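Local coordinates for two-domain protein containing predicted PHP-like metal-dependent phosphoesterase (Bacteroides vulgatus ATCC 8482, PDB 3E38), which binds three zinc ions in a PHP-type domain joined to an Ig-like domain and is probably a metal-dependent phosphoesterase, perhaps acting as a 5'-3' exonuclease on nucleic acids, at residues 9-14 with 255-260; 69-74 with 88-93; 107-112 with 127-132; 170-175 with 238-243; 274-279 with 301-306. All coordinates share one frame; numbering follows the deposited sequence.

Interaction 1: residues 9-14 with 255-260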
# COMPACT_ATOMS: atom_id res chain seq x y z
N GLN B 9 -5.51 16.32 -7.88
CA GLN B 9 -4.99 17.66 -7.57
C GLN B 9 -3.96 18.17 -8.54
O GLN B 9 -2.77 17.90 -8.42
CB GLN B 9 -4.42 17.67 -6.17
CG GLN B 9 -5.49 17.40 -5.11
CD GLN B 9 -4.89 17.48 -3.74
OE1 GLN B 9 -4.37 18.51 -3.34
NE2 GLN B 9 -4.90 16.37 -3.03
N VAL B 10 -4.47 18.88 -9.52
CA VAL B 10 -3.65 19.53 -10.55
C VAL B 10 -4.19 20.96 -10.71
O VAL B 10 -5.32 21.23 -10.30
CB VAL B 10 -3.64 18.79 -11.91
CG1 VAL B 10 -2.85 17.47 -11.79
CG2 VAL B 10 -5.06 18.57 -12.40
N PRO B 11 -3.39 21.85 -11.26
CA PRO B 11 -3.91 23.19 -11.39
C PRO B 11 -4.70 23.46 -12.64
O PRO B 11 -4.83 22.63 -13.56
CB PRO B 11 -2.64 24.06 -11.41
CG PRO B 11 -1.50 23.13 -11.83
CD PRO B 11 -2.03 21.72 -11.83
N ASP B 12 -5.20 24.69 -12.64
CA ASP B 12 -5.97 25.25 -13.74
C ASP B 12 -5.18 26.30 -14.42
O ASP B 12 -4.58 27.11 -13.79
CB ASP B 12 -7.24 25.92 -13.23
CG ASP B 12 -8.20 24.94 -12.61
OD1 ASP B 12 -8.39 23.81 -13.16
OD2 ASP B 12 -8.76 25.32 -11.57
N LEU B 13 -5.22 26.28 -15.74
CA LEU B 13 -4.62 27.35 -16.49
C LEU B 13 -5.56 28.53 -16.33
O LEU B 13 -6.76 28.36 -16.09
CB LEU B 13 -4.50 27.00 -17.98
CG LEU B 13 -3.59 25.84 -18.34
CD1 LEU B 13 -3.70 25.54 -19.83
CD2 LEU B 13 -2.14 26.15 -17.95
N ASP B 14 -4.98 29.71 -16.42
CA ASP B 14 -5.75 30.98 -16.44
C ASP B 14 -6.82 30.96 -17.53
O ASP B 14 -6.55 30.68 -18.71
CB ASP B 14 -4.84 32.17 -16.71
CG ASP B 14 -3.94 32.49 -15.51
OD1 ASP B 14 -4.28 32.02 -14.41
OD2 ASP B 14 -2.93 33.21 -15.66
N GLU B 255 4.25 25.98 -14.68
CA GLU B 255 4.39 27.21 -13.87
C GLU B 255 3.38 27.21 -12.72
O GLU B 255 3.61 27.76 -11.65
CB GLU B 255 4.23 28.44 -14.77
CG GLU B 255 4.60 29.77 -14.16
CD GLU B 255 3.53 30.34 -13.25
OE1 GLU B 255 2.34 30.35 -13.66
OE2 GLU B 255 3.88 30.80 -12.14
N LYS B 256 2.27 26.53 -12.93
CA LYS B 256 1.22 26.43 -11.92
C LYS B 256 1.44 25.25 -10.98
O LYS B 256 0.83 25.15 -9.91
CB LYS B 256 -0.13 26.21 -12.61
CG LYS B 256 -0.56 27.31 -13.52
CD LYS B 256 -1.11 28.43 -12.75
CE LYS B 256 -1.96 29.29 -13.65
NZ LYS B 256 -2.52 30.39 -12.86
N CYS B 257 2.35 24.36 -11.39
CA CYS B 257 2.61 23.10 -10.64
C CYS B 257 3.59 23.28 -9.50
O CYS B 257 3.63 22.49 -8.57
CB CYS B 257 3.16 22.02 -11.57
SG CYS B 257 1.95 21.29 -12.68
N VAL B 258 4.38 24.34 -9.62
CA VAL B 258 5.41 24.63 -8.62
C VAL B 258 5.27 26.03 -8.10
O VAL B 258 4.80 26.94 -8.78
CB VAL B 258 6.86 24.40 -9.17
CG1 VAL B 258 7.10 22.93 -9.45
CG2 VAL B 258 7.13 25.26 -10.41
N LYS B 259 5.61 26.16 -6.84
CA LYS B 259 5.65 27.45 -6.18
C LYS B 259 7.09 27.69 -5.81
O LYS B 259 7.61 27.08 -4.91
CB LYS B 259 4.74 27.49 -4.96
CG LYS B 259 4.79 28.80 -4.19
CD LYS B 259 3.67 28.89 -3.14
CE LYS B 259 3.72 27.74 -2.12
NZ LYS B 259 2.66 27.82 -1.07
N ILE B 260 7.73 28.55 -6.57
CA ILE B 260 9.12 28.92 -6.36
C ILE B 260 9.21 30.21 -5.59
O ILE B 260 8.62 31.21 -5.96
CB ILE B 260 9.84 29.15 -7.71
CG1 ILE B 260 9.73 27.91 -8.58
CG2 ILE B 260 11.30 29.56 -7.47
CD1 ILE B 260 9.94 28.18 -10.05
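Pro11 lays its ring against the foot of Lys256. Its CG sits 3.5 Å from Lys256 CB, tighter than usual for two carbons, and the same CG lies 4.0 Å from Cys257 SG, so the proline is set against two successive residues at the end of a helix. Asp12 contributes its backbone: its O lies 3.4 Å from Lys256 CE, while its carboxylate turns to Thr18 through OD1. Leu13 points away and gives little more than its CA, near the same CE. Asp14 closes the run with a salt bridge, Lys256 NZ to Asp14 OD1 at 2.9 Å, the ammonium standing 45° out of the carboxylate plane. The lysine gets there by a bend at chi2 (-79°), which places CD for the run past Asp12 O. This is domain-junction packing away from the zinc sites: the loop before strand 17-22 of the PHP-like domain lies against the place where helix 247-257 passes into the first strand of the Ig-like domain.

Interaction 2: residues 69-74 with 88-93. With ZN (zinc ion), chain I; ZN (zinc ion), chain H.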
# COMPACT_ATOMS: atom_id res chain seq x y z
N ASP B 69 -29.03 -2.86 -28.72
CA ASP B 69 -28.46 -2.11 -29.83
C ASP B 69 -27.23 -1.35 -29.33
O ASP B 69 -26.70 -1.58 -28.21
CB ASP B 69 -29.47 -1.19 -30.54
CG ASP B 69 -30.00 -0.06 -29.65
OD1 ASP B 69 -29.37 0.26 -28.62
OD2 ASP B 69 -31.03 0.54 -30.02
N HIS B 70 -26.79 -0.43 -30.17
CA HIS B 70 -25.53 0.25 -29.91
C HIS B 70 -25.62 1.44 -28.99
O HIS B 70 -24.60 2.01 -28.60
CB HIS B 70 -24.90 0.69 -31.22
CG HIS B 70 -24.63 -0.45 -32.15
ND1 HIS B 70 -23.55 -1.29 -32.02
CD2 HIS B 70 -25.30 -0.87 -33.25
CE1 HIS B 70 -23.57 -2.18 -32.98
NE2 HIS B 70 -24.62 -1.95 -33.75
N ASN B 71 -26.83 1.80 -28.60
CA ASN B 71 -26.99 2.98 -27.74
C ASN B 71 -27.22 2.54 -26.30
O ASN B 71 -27.19 3.32 -25.37
CB ASN B 71 -28.16 3.83 -28.23
CG ASN B 71 -27.95 4.38 -29.60
OD1 ASN B 71 -26.92 5.01 -29.87
ND2 ASN B 71 -28.94 4.21 -30.48
N ARG B 72 -27.43 1.25 -26.12
CA ARG B 72 -27.86 0.75 -24.80
C ARG B 72 -26.88 0.96 -23.59
O ARG B 72 -27.32 1.25 -22.47
CB ARG B 72 -28.26 -0.72 -24.95
CG ARG B 72 -28.82 -1.38 -23.70
CD ARG B 72 -30.08 -0.76 -23.24
NE ARG B 72 -30.61 -1.54 -22.11
CZ ARG B 72 -31.52 -1.11 -21.25
NH1 ARG B 72 -31.99 0.12 -21.36
NH2 ARG B 72 -31.91 -1.90 -20.26
N SER B 73 -25.56 0.80 -23.74
CA SER B 73 -24.72 0.94 -22.54
C SER B 73 -24.74 2.41 -22.08
O SER B 73 -24.78 2.70 -20.91
CB SER B 73 -23.32 0.40 -22.77
OG SER B 73 -22.72 0.99 -23.87
N PHE B 74 -24.83 3.32 -23.03
CA PHE B 74 -24.94 4.75 -22.72
C PHE B 74 -26.23 4.99 -21.95
O PHE B 74 -26.29 5.67 -20.96
CB PHE B 74 -24.92 5.57 -24.03
CG PHE B 74 -25.29 7.03 -23.86
CD1 PHE B 74 -24.31 7.99 -23.59
CD2 PHE B 74 -26.59 7.44 -24.06
CE1 PHE B 74 -24.63 9.29 -23.46
CE2 PHE B 74 -26.91 8.76 -23.95
CZ PHE B 74 -25.93 9.69 -23.61
N LEU B 88 -21.29 12.56 -19.31
CA LEU B 88 -21.35 11.37 -20.16
C LEU B 88 -21.48 11.72 -21.63
O LEU B 88 -22.52 12.13 -22.10
CB LEU B 88 -22.49 10.47 -19.66
CG LEU B 88 -22.77 9.05 -20.13
CD1 LEU B 88 -21.70 8.07 -19.75
CD2 LEU B 88 -24.08 8.62 -19.53
N ILE B 89 -20.40 11.50 -22.33
CA ILE B 89 -20.27 11.74 -23.77
C ILE B 89 -20.57 10.40 -24.46
O ILE B 89 -19.92 9.38 -24.23
CB ILE B 89 -18.83 12.23 -24.09
CG1 ILE B 89 -18.52 13.47 -23.26
CG2 ILE B 89 -18.56 12.46 -25.63
CD1 ILE B 89 -17.00 13.75 -23.17
N LYS B 90 -21.61 10.43 -25.27
CA LYS B 90 -22.00 9.29 -26.08
C LYS B 90 -20.93 9.06 -27.15
O LYS B 90 -20.45 9.97 -27.83
CB LYS B 90 -23.36 9.54 -26.73
CG LYS B 90 -23.74 8.43 -27.73
CD LYS B 90 -25.10 8.69 -28.40
CE LYS B 90 -26.26 8.05 -27.62
NZ LYS B 90 -26.26 6.58 -27.79
N GLY B 91 -20.52 7.80 -27.28
CA GLY B 91 -19.52 7.47 -28.28
C GLY B 91 -19.49 6.00 -28.53
O GLY B 91 -20.16 5.19 -27.84
N SER B 92 -18.66 5.72 -29.53
CA SER B 92 -18.44 4.39 -30.05
C SER B 92 -17.11 4.24 -30.74
O SER B 92 -16.50 5.21 -31.25
CB SER B 92 -19.52 4.01 -31.10
OG SER B 92 -20.84 4.00 -30.55
N GLU B 93 -16.75 2.97 -30.83
CA GLU B 93 -15.51 2.53 -31.46
C GLU B 93 -15.71 1.76 -32.76
O GLU B 93 -16.18 0.62 -32.79
CB GLU B 93 -14.66 1.68 -30.49
CG GLU B 93 -13.26 1.49 -31.07
CD GLU B 93 -12.34 0.70 -30.20
OE1 GLU B 93 -12.68 0.08 -29.14
OE2 GLU B 93 -11.22 0.76 -30.57
ZN ZN I . -11.25 0.05 -27.45
ZN ZN H . -9.46 -0.57 -30.45
O HOH W 1 -23.93 4.77 -27.26
O HOH W 2 -21.82 1.63 -29.52
O HOH W 3 -9.66 0.22 -28.83
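Asn71 OD1 is gripped by two donors: Lys90 NZ at 2.7 Å, standing 37° out of the amide carbonyl plane, and the backbone N of Ser111. The asparagine's ND2 is held by Asp110, so both ends of the amide are engaged. Lys90 NZ also donates to a water 3.0 Å away, which in turn donates a hydrogen bond to His70 O, and to a glycerol probably left from crystallisation. A second water ties His70 O to Ser92 OG. The lysine folds at chi3 (-91°) and chi4 (-73°), which sets CE and NZ beside the Phe74 ring. Its CB makes a CH-pi contact over one face, 3.9 Å from the ring centroid, and CE lies above the same ring nearer the rim. Leu88 O comes to the ring edge in its plane, and Leu88 CG is 3.8 Å from Phe74 CE1. Beyond the packing, Glu93 bridges two zinc ions, OE1 and OE2 each binding one at 2.2 Å; a water binds both ions, His24, His26 and Asp194 also bind the first, and His102 and His137 the second. The contact sets the start of helix 72-83 against strand 87-95, in a beta-alpha-beta crossover that begins with strand 50-56.

Interaction 3: residues 107-112 with 127-132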
# COMPACT_ATOMS: atom_id res chain seq x y z
N PHE B 107 -19.22 12.31 -29.08
CA PHE B 107 -20.22 13.38 -29.21
C PHE B 107 -21.25 12.98 -30.25
O PHE B 107 -21.84 13.76 -30.96
CB PHE B 107 -19.58 14.76 -29.46
CG PHE B 107 -18.95 15.34 -28.21
CD1 PHE B 107 -19.75 15.84 -27.21
CD2 PHE B 107 -17.59 15.27 -27.99
CE1 PHE B 107 -19.21 16.33 -26.08
CE2 PHE B 107 -17.02 15.78 -26.85
CZ PHE B 107 -17.83 16.30 -25.88
N LEU B 108 -21.45 11.69 -30.33
CA LEU B 108 -22.52 11.15 -31.16
C LEU B 108 -23.87 11.44 -30.56
O LEU B 108 -24.00 11.66 -29.35
CB LEU B 108 -22.41 9.60 -31.29
CG LEU B 108 -21.17 9.14 -32.07
CD1 LEU B 108 -21.07 7.63 -32.14
CD2 LEU B 108 -21.11 9.76 -33.48
N SER B 109 -24.88 11.39 -31.43
CA SER B 109 -26.28 11.51 -31.02
C SER B 109 -26.95 10.14 -31.10
O SER B 109 -27.87 9.82 -30.34
CB SER B 109 -27.02 12.54 -31.87
OG SER B 109 -27.03 12.16 -33.23
N ASP B 110 -26.41 9.31 -31.97
CA ASP B 110 -26.93 7.95 -32.17
C ASP B 110 -25.83 7.02 -32.71
O ASP B 110 -25.20 7.28 -33.76
CB ASP B 110 -28.17 8.06 -33.11
CG ASP B 110 -28.87 6.74 -33.33
OD1 ASP B 110 -28.44 5.69 -32.79
OD2 ASP B 110 -29.86 6.73 -34.06
N SER B 111 -25.59 5.95 -31.96
CA SER B 111 -24.51 4.99 -32.27
C SER B 111 -24.84 4.03 -33.40
O SER B 111 -23.98 3.68 -34.24
CB SER B 111 -24.10 4.21 -31.01
OG SER B 111 -23.41 5.06 -30.08
N ASN B 112 -26.12 3.71 -33.47
CA ASN B 112 -26.64 2.70 -34.41
C ASN B 112 -26.25 2.88 -35.88
O ASN B 112 -25.92 1.92 -36.56
CB ASN B 112 -28.15 2.64 -34.31
CG ASN B 112 -28.59 1.87 -33.10
OD1 ASN B 112 -27.86 1.00 -32.63
ND2 ASN B 112 -29.78 2.16 -32.61
N LYS B 127 -19.59 11.43 -39.02
CA LYS B 127 -19.31 12.78 -39.50
C LYS B 127 -20.58 13.59 -39.60
O LYS B 127 -20.66 14.78 -39.25
CB LYS B 127 -18.73 12.71 -40.92
CG LYS B 127 -18.41 14.07 -41.51
CD LYS B 127 -17.65 14.85 -40.53
CE LYS B 127 -16.94 16.01 -41.11
NZ LYS B 127 -16.08 16.54 -39.99
N LYS B 128 -21.58 12.91 -40.11
CA LYS B 128 -22.89 13.49 -40.34
C LYS B 128 -23.44 13.98 -39.04
O LYS B 128 -24.18 14.95 -38.98
CB LYS B 128 -23.81 12.45 -40.97
CG LYS B 128 -25.17 12.90 -41.32
CD LYS B 128 -25.96 11.78 -42.03
CE LYS B 128 -27.47 12.12 -42.12
NZ LYS B 128 -28.31 10.98 -42.54
N GLN B 129 -23.07 13.32 -37.96
CA GLN B 129 -23.55 13.70 -36.64
C GLN B 129 -22.62 14.76 -36.06
O GLN B 129 -22.79 15.22 -34.96
CB GLN B 129 -23.62 12.50 -35.69
CG GLN B 129 -24.56 11.44 -36.17
CD GLN B 129 -24.72 10.32 -35.20
OE1 GLN B 129 -24.55 10.51 -33.99
NE2 GLN B 129 -25.06 9.13 -35.71
N GLY B 130 -21.64 15.16 -36.86
CA GLY B 130 -20.65 16.13 -36.40
C GLY B 130 -19.78 15.66 -35.23
O GLY B 130 -19.30 16.45 -34.43
N ALA B 131 -19.63 14.34 -35.11
CA ALA B 131 -18.80 13.69 -34.07
C ALA B 131 -17.36 14.18 -34.02
O ALA B 131 -16.77 14.52 -35.05
CB ALA B 131 -18.76 12.18 -34.31
N PHE B 132 -16.80 14.16 -32.81
CA PHE B 132 -15.36 14.42 -32.64
C PHE B 132 -14.70 13.04 -32.78
O PHE B 132 -15.06 12.08 -32.10
CB PHE B 132 -15.02 15.10 -31.33
CG PHE B 132 -13.54 15.36 -31.14
CD1 PHE B 132 -12.72 14.38 -30.56
CD2 PHE B 132 -12.97 16.59 -31.52
CE1 PHE B 132 -11.35 14.60 -30.37
CE2 PHE B 132 -11.60 16.83 -31.33
CZ PHE B 132 -10.78 15.82 -30.74
O HOH W 4 -21.38 15.70 -32.35
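A Schellman motif ends helix 119-128, with Gly130 at positive phi, and Gln129, the residue before that glycine, reaches across to the 107-112 loop. Its amide is held at both ends. OE1 accepts from Ser109 N at 2.7 Å, nearly in line with the C=O bond, and from Asp110 N at 3.0 Å, which stands 35° above the carbonyl plane; Ser109 OG adds a weak third bond. NE2 donates to Asp110 O at 2.7 Å, on a lone pair in the carbonyl plane, with the oxygen also in the plane of the amide. These bonds fix the amide's rotation. Asp110 itself forms an Asx turn, OD1 accepting from Asn112 N, and this OD1 also takes a bond from Asn71 ND2. Further back, Leu108 CD2 presses on Ala131 CB at 3.5 Å, and Phe107 CD2 meets Phe132 CB at 4.2 Å. The contact joins the loop after strand 102-106 to the end of helix 119-128; Leu108 rests on strand 87-95, while Phe107 and Phe132 reach helix 223-231.

Interaction 4: residues 170-175 with 238-243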
# COMPACT_ATOMS: atom_id res chain seq x y z
N ASN B 170 -2.53 5.05 -24.80
CA ASN B 170 -3.65 4.12 -24.56
C ASN B 170 -3.28 3.07 -23.51
O ASN B 170 -2.43 2.22 -23.72
CB ASN B 170 -4.06 3.43 -25.88
CG ASN B 170 -5.34 2.62 -25.78
OD1 ASN B 170 -5.41 1.69 -25.00
ND2 ASN B 170 -6.35 2.93 -26.62
N GLY B 171 -3.94 3.14 -22.38
CA GLY B 171 -3.65 2.21 -21.29
C GLY B 171 -2.17 2.32 -20.98
O GLY B 171 -1.68 3.38 -20.68
N HIS B 172 -1.46 1.21 -21.08
CA HIS B 172 -0.03 1.16 -20.75
C HIS B 172 0.82 1.32 -22.02
O HIS B 172 1.99 1.09 -22.01
CB HIS B 172 0.28 -0.10 -19.96
CG HIS B 172 -0.46 -0.16 -18.65
ND1 HIS B 172 -0.21 0.74 -17.64
CD2 HIS B 172 -1.46 -0.96 -18.20
CE1 HIS B 172 -0.99 0.47 -16.60
NE2 HIS B 172 -1.76 -0.56 -16.91
N LEU B 173 0.19 1.78 -23.08
CA LEU B 173 0.89 1.99 -24.40
C LEU B 173 1.08 3.45 -24.72
O LEU B 173 0.12 4.18 -24.85
CB LEU B 173 0.15 1.28 -25.56
CG LEU B 173 0.70 1.37 -27.02
CD1 LEU B 173 2.17 0.91 -27.18
CD2 LEU B 173 -0.19 0.62 -28.01
N TYR B 174 2.34 3.83 -24.81
CA TYR B 174 2.82 5.19 -25.21
C TYR B 174 3.25 5.14 -26.66
O TYR B 174 4.00 4.27 -27.02
CB TYR B 174 3.99 5.62 -24.30
CG TYR B 174 4.66 6.94 -24.66
CD1 TYR B 174 3.99 8.14 -24.56
CD2 TYR B 174 6.00 6.97 -25.01
CE1 TYR B 174 4.61 9.31 -24.81
CE2 TYR B 174 6.64 8.16 -25.29
CZ TYR B 174 5.94 9.33 -25.18
OH TYR B 174 6.55 10.51 -25.46
N MSE B 175 2.78 6.09 -27.48
CA MSE B 175 3.02 6.12 -28.93
C MSE B 175 3.49 7.46 -29.43
O MSE B 175 2.72 8.21 -29.99
CB MSE B 175 1.73 5.73 -29.65
CG MSE B 175 1.25 4.40 -29.08
SE MSE B 175 -0.58 3.84 -29.32
CE MSE B 175 -1.54 5.03 -28.11
N TYR B 238 -2.09 12.37 -19.93
CA TYR B 238 -1.49 11.97 -18.67
C TYR B 238 -1.40 10.47 -18.63
O TYR B 238 -2.38 9.77 -18.51
CB TYR B 238 -2.35 12.47 -17.54
CG TYR B 238 -1.80 12.22 -16.16
CD1 TYR B 238 -0.43 12.28 -15.90
CD2 TYR B 238 -2.65 12.00 -15.09
CE1 TYR B 238 0.04 12.06 -14.64
CE2 TYR B 238 -2.18 11.80 -13.85
CZ TYR B 238 -0.84 11.83 -13.61
OH TYR B 238 -0.37 11.64 -12.29
N PHE B 239 -0.16 10.04 -18.68
CA PHE B 239 0.23 8.66 -18.84
C PHE B 239 1.33 8.29 -17.90
O PHE B 239 2.46 8.78 -18.03
CB PHE B 239 0.75 8.51 -20.28
CG PHE B 239 1.36 7.17 -20.56
CD1 PHE B 239 0.57 6.07 -20.82
CD2 PHE B 239 2.73 7.01 -20.53
CE1 PHE B 239 1.12 4.86 -21.05
CE2 PHE B 239 3.29 5.79 -20.79
CZ PHE B 239 2.48 4.72 -21.05
N HIS B 240 1.02 7.43 -16.93
CA HIS B 240 2.04 7.05 -15.99
C HIS B 240 2.54 8.35 -15.40
O HIS B 240 1.74 9.13 -14.90
CB HIS B 240 3.13 6.26 -16.74
CG HIS B 240 2.68 4.88 -17.16
ND1 HIS B 240 3.54 3.90 -17.60
CD2 HIS B 240 1.45 4.29 -17.11
CE1 HIS B 240 2.85 2.80 -17.88
NE2 HIS B 240 1.58 3.01 -17.59
N GLU B 241 3.84 8.61 -15.50
CA GLU B 241 4.48 9.82 -14.93
C GLU B 241 4.63 10.90 -15.96
O GLU B 241 5.12 12.01 -15.67
CB GLU B 241 5.85 9.51 -14.27
CG GLU B 241 5.71 8.65 -13.01
CD GLU B 241 7.01 8.45 -12.20
OE1 GLU B 241 8.13 8.78 -12.69
OE2 GLU B 241 6.89 7.95 -11.06
N LEU B 242 4.23 10.56 -17.19
CA LEU B 242 4.35 11.53 -18.28
C LEU B 242 3.08 12.40 -18.48
O LEU B 242 1.94 11.98 -18.18
CB LEU B 242 4.70 10.82 -19.60
CG LEU B 242 5.88 9.85 -19.65
CD1 LEU B 242 5.96 9.33 -21.08
CD2 LEU B 242 7.19 10.54 -19.20
N LEU B 243 3.32 13.63 -18.90
CA LEU B 243 2.24 14.52 -19.27
C LEU B 243 2.67 14.99 -20.64
O LEU B 243 3.76 15.51 -20.83
CB LEU B 243 2.03 15.67 -18.29
CG LEU B 243 0.78 16.52 -18.55
CD1 LEU B 243 -0.48 15.73 -18.17
CD2 LEU B 243 0.84 17.81 -17.78
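Phe239 pushes its ring toward the 170-175 hairpin, its CG anti to the backbone N (chi1 172°), from a second hairpin; a type II' turn closes each. From CB the ring runs out to CD1, 3.5 Å from Gly171 O, and CE1, closer still to that oxygen at 3.2 Å, the carbonyl oxygen lying near the ring plane at its edge. On the far side CE2 meets Tyr174 CB at 3.6 Å, and CZ at the tip is 3.7 Å from the same carbon. The Tyr174 and Phe239 rings are near parallel but slid apart, with little overlap. An alanine at Phe239 would probably open a gap between the two turns, leaving Tyr174 CB and the Gly171 carbonyl without their ring neighbour. Leu242 CD1 sits over one face of the Tyr174 ring, a CH-pi contact 4.1 Å from its centroid. Both hairpins belong to the mixed sheet of the PHP-like domain. His172, whose NE2 is bonded to Asp202 O, meets His240 rim to rim: a hydrogen bond joins His172 ND1 and His240 NE2, 2.9 Å apart, either possibly the donor, almost straight at 172°.

Interaction 5: residues 274-279 with 301-306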
# COMPACT_ATOMS: atom_id res chain seq x y z
N ILE B 274 11.23 25.41 -3.57
CA ILE B 274 10.31 24.98 -4.63
C ILE B 274 9.37 23.88 -4.14
O ILE B 274 9.77 22.86 -3.63
CB ILE B 274 11.08 24.48 -5.82
CG1 ILE B 274 12.13 25.52 -6.19
CG2 ILE B 274 10.15 24.18 -6.97
CD1 ILE B 274 12.98 25.13 -7.34
N THR B 275 8.09 24.14 -4.26
CA THR B 275 7.09 23.19 -3.83
C THR B 275 6.21 22.74 -4.97
O THR B 275 5.70 23.56 -5.73
CB THR B 275 6.17 23.80 -2.78
OG1 THR B 275 6.98 24.34 -1.73
CG2 THR B 275 5.20 22.78 -2.20
N ASN B 276 6.10 21.42 -5.05
CA ASN B 276 5.23 20.71 -5.97
C ASN B 276 3.89 20.68 -5.27
O ASN B 276 3.71 20.04 -4.21
CB ASN B 276 5.75 19.30 -6.24
CG ASN B 276 5.05 18.60 -7.40
OD1 ASN B 276 4.04 19.08 -7.90
ND2 ASN B 276 5.57 17.43 -7.80
N VAL B 277 2.95 21.42 -5.84
CA VAL B 277 1.63 21.56 -5.24
C VAL B 277 0.63 20.62 -5.93
O VAL B 277 -0.59 20.76 -5.80
CB VAL B 277 1.17 23.07 -5.29
CG1 VAL B 277 2.16 23.97 -4.55
CG2 VAL B 277 1.01 23.54 -6.69
N THR B 278 1.18 19.66 -6.66
CA THR B 278 0.34 18.70 -7.42
C THR B 278 0.52 17.26 -6.99
O THR B 278 1.25 16.94 -6.07
CB THR B 278 0.60 18.77 -8.93
OG1 THR B 278 1.84 18.14 -9.24
CG2 THR B 278 0.68 20.24 -9.40
N ASP B 279 -0.25 16.42 -7.66
CA ASP B 279 -0.25 14.97 -7.49
C ASP B 279 0.74 14.35 -8.49
O ASP B 279 0.96 13.14 -8.54
CB ASP B 279 -1.64 14.35 -7.75
CG ASP B 279 -2.59 14.46 -6.59
OD1 ASP B 279 -2.13 14.76 -5.47
OD2 ASP B 279 -3.80 14.20 -6.81
N LEU B 301 10.92 16.32 -8.04
CA LEU B 301 9.99 16.98 -7.14
C LEU B 301 8.75 16.13 -7.01
O LEU B 301 7.88 16.12 -7.86
CB LEU B 301 9.61 18.38 -7.62
CG LEU B 301 10.64 19.47 -7.64
CD1 LEU B 301 11.71 19.14 -8.66
CD2 LEU B 301 9.90 20.74 -8.01
N LYS B 302 8.71 15.41 -5.91
CA LYS B 302 7.59 14.56 -5.57
C LYS B 302 6.34 15.37 -5.26
O LYS B 302 6.42 16.56 -4.94
CB LYS B 302 7.94 13.64 -4.37
CG LYS B 302 8.87 12.49 -4.76
CD LYS B 302 9.56 11.91 -3.56
CE LYS B 302 10.53 10.77 -3.89
NZ LYS B 302 9.93 9.41 -3.89
N PRO B 303 5.16 14.72 -5.35
CA PRO B 303 3.91 15.40 -5.08
C PRO B 303 3.84 15.94 -3.69
O PRO B 303 4.26 15.29 -2.73
CB PRO B 303 2.86 14.30 -5.28
CG PRO B 303 3.51 13.34 -6.28
CD PRO B 303 4.97 13.38 -5.95
N HIS B 304 3.33 17.15 -3.64
CA HIS B 304 3.02 17.88 -2.41
C HIS B 304 4.19 17.96 -1.46
O HIS B 304 4.05 17.84 -0.27
CB HIS B 304 1.80 17.24 -1.74
CG HIS B 304 0.62 17.16 -2.65
ND1 HIS B 304 -0.07 18.28 -3.07
CD2 HIS B 304 0.04 16.11 -3.28
CE1 HIS B 304 -1.03 17.91 -3.91
NE2 HIS B 304 -0.97 16.60 -4.06
N THR B 305 5.36 18.16 -2.04
CA THR B 305 6.62 18.24 -1.29
C THR B 305 7.37 19.51 -1.59
O THR B 305 7.51 19.88 -2.72
CB THR B 305 7.51 17.04 -1.65
OG1 THR B 305 6.77 15.84 -1.40
CG2 THR B 305 8.81 17.04 -0.85
N ARG B 306 7.87 20.13 -0.53
CA ARG B 306 8.66 21.38 -0.61
C ARG B 306 10.13 21.09 -0.53
O ARG B 306 10.59 20.38 0.33
CB ARG B 306 8.30 22.32 0.53
CG ARG B 306 9.04 23.68 0.49
CD ARG B 306 8.76 24.52 1.71
NE ARG B 306 9.34 23.91 2.92
CZ ARG B 306 8.67 23.20 3.82
NH1 ARG B 306 7.36 23.02 3.67
NH2 ARG B 306 9.31 22.67 4.88
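Asn276 and the 301-306 segment are joined chiefly by hydrogen bonds. Asn276 N donates to Thr305 O at 3.1 Å, and its ND2 reaches Leu301 O at 2.7 Å, with a further hydrogen bond to Leu280 O and a weak one to Lys302 O. The side chain gets there with CG anti to the backbone N (chi1 -169°). OD1 accepts from Thr278 N, an Asx turn, and also from Thr278 OG1. An alanine at Asn276 would probably leave Leu301 O without this donor and Thr278 N and OG1 without their shared acceptor. The second polar pair is a His-carboxylate bond: His304 NE2 to Asp279 OD1, 2.6 Å, in the ring plane but on the anti side of the carboxylate and tilted out of its plane, which stands 81° from the ring. Thr278 O lies 3.0 Å above that ring, over its centre. In the packing, Ile274 CG2 meets Leu301 CD2 at 3.6 Å, and Pro303 CB approaches Thr278 O at 3.2 Å. Thr275 and Arg306 form an antiparallel non-hydrogen-bonded pair. Thus the end of strand 269-276 meets the type II turn between strands 298-301 and 306-313 of the Ig-like domain, where Leu301 also rests on strand 282-286 and Arg4 of a neighbouring subunit packs against the turn.

In the fold
Interaction 1 spans the widest stretch of chain: 2, 3 and 4 follow one another inside the loop it closes, and interaction 5 comes after it. Interactions 2 and 3 touch, centres 10 Å apart, through Asn71 and the 110-112 loop, across the chain's centre from interactions 1 and 5; Glu93 of interaction 2 binds zinc. Interaction 4 belongs to the same mixed sheet as interaction 2, about 25 Å from it between centres. Interactions 1 and 5, also 10 Å apart between centres, meet where strands 258-265 and 269-276 pair in the Ig-like domain, and Gln9 N bonds to Asp279 there. Interaction 1 thus sets the loop before strand 17-22 against the Ig-like domain, its centre about 34 Å from that of interaction 2.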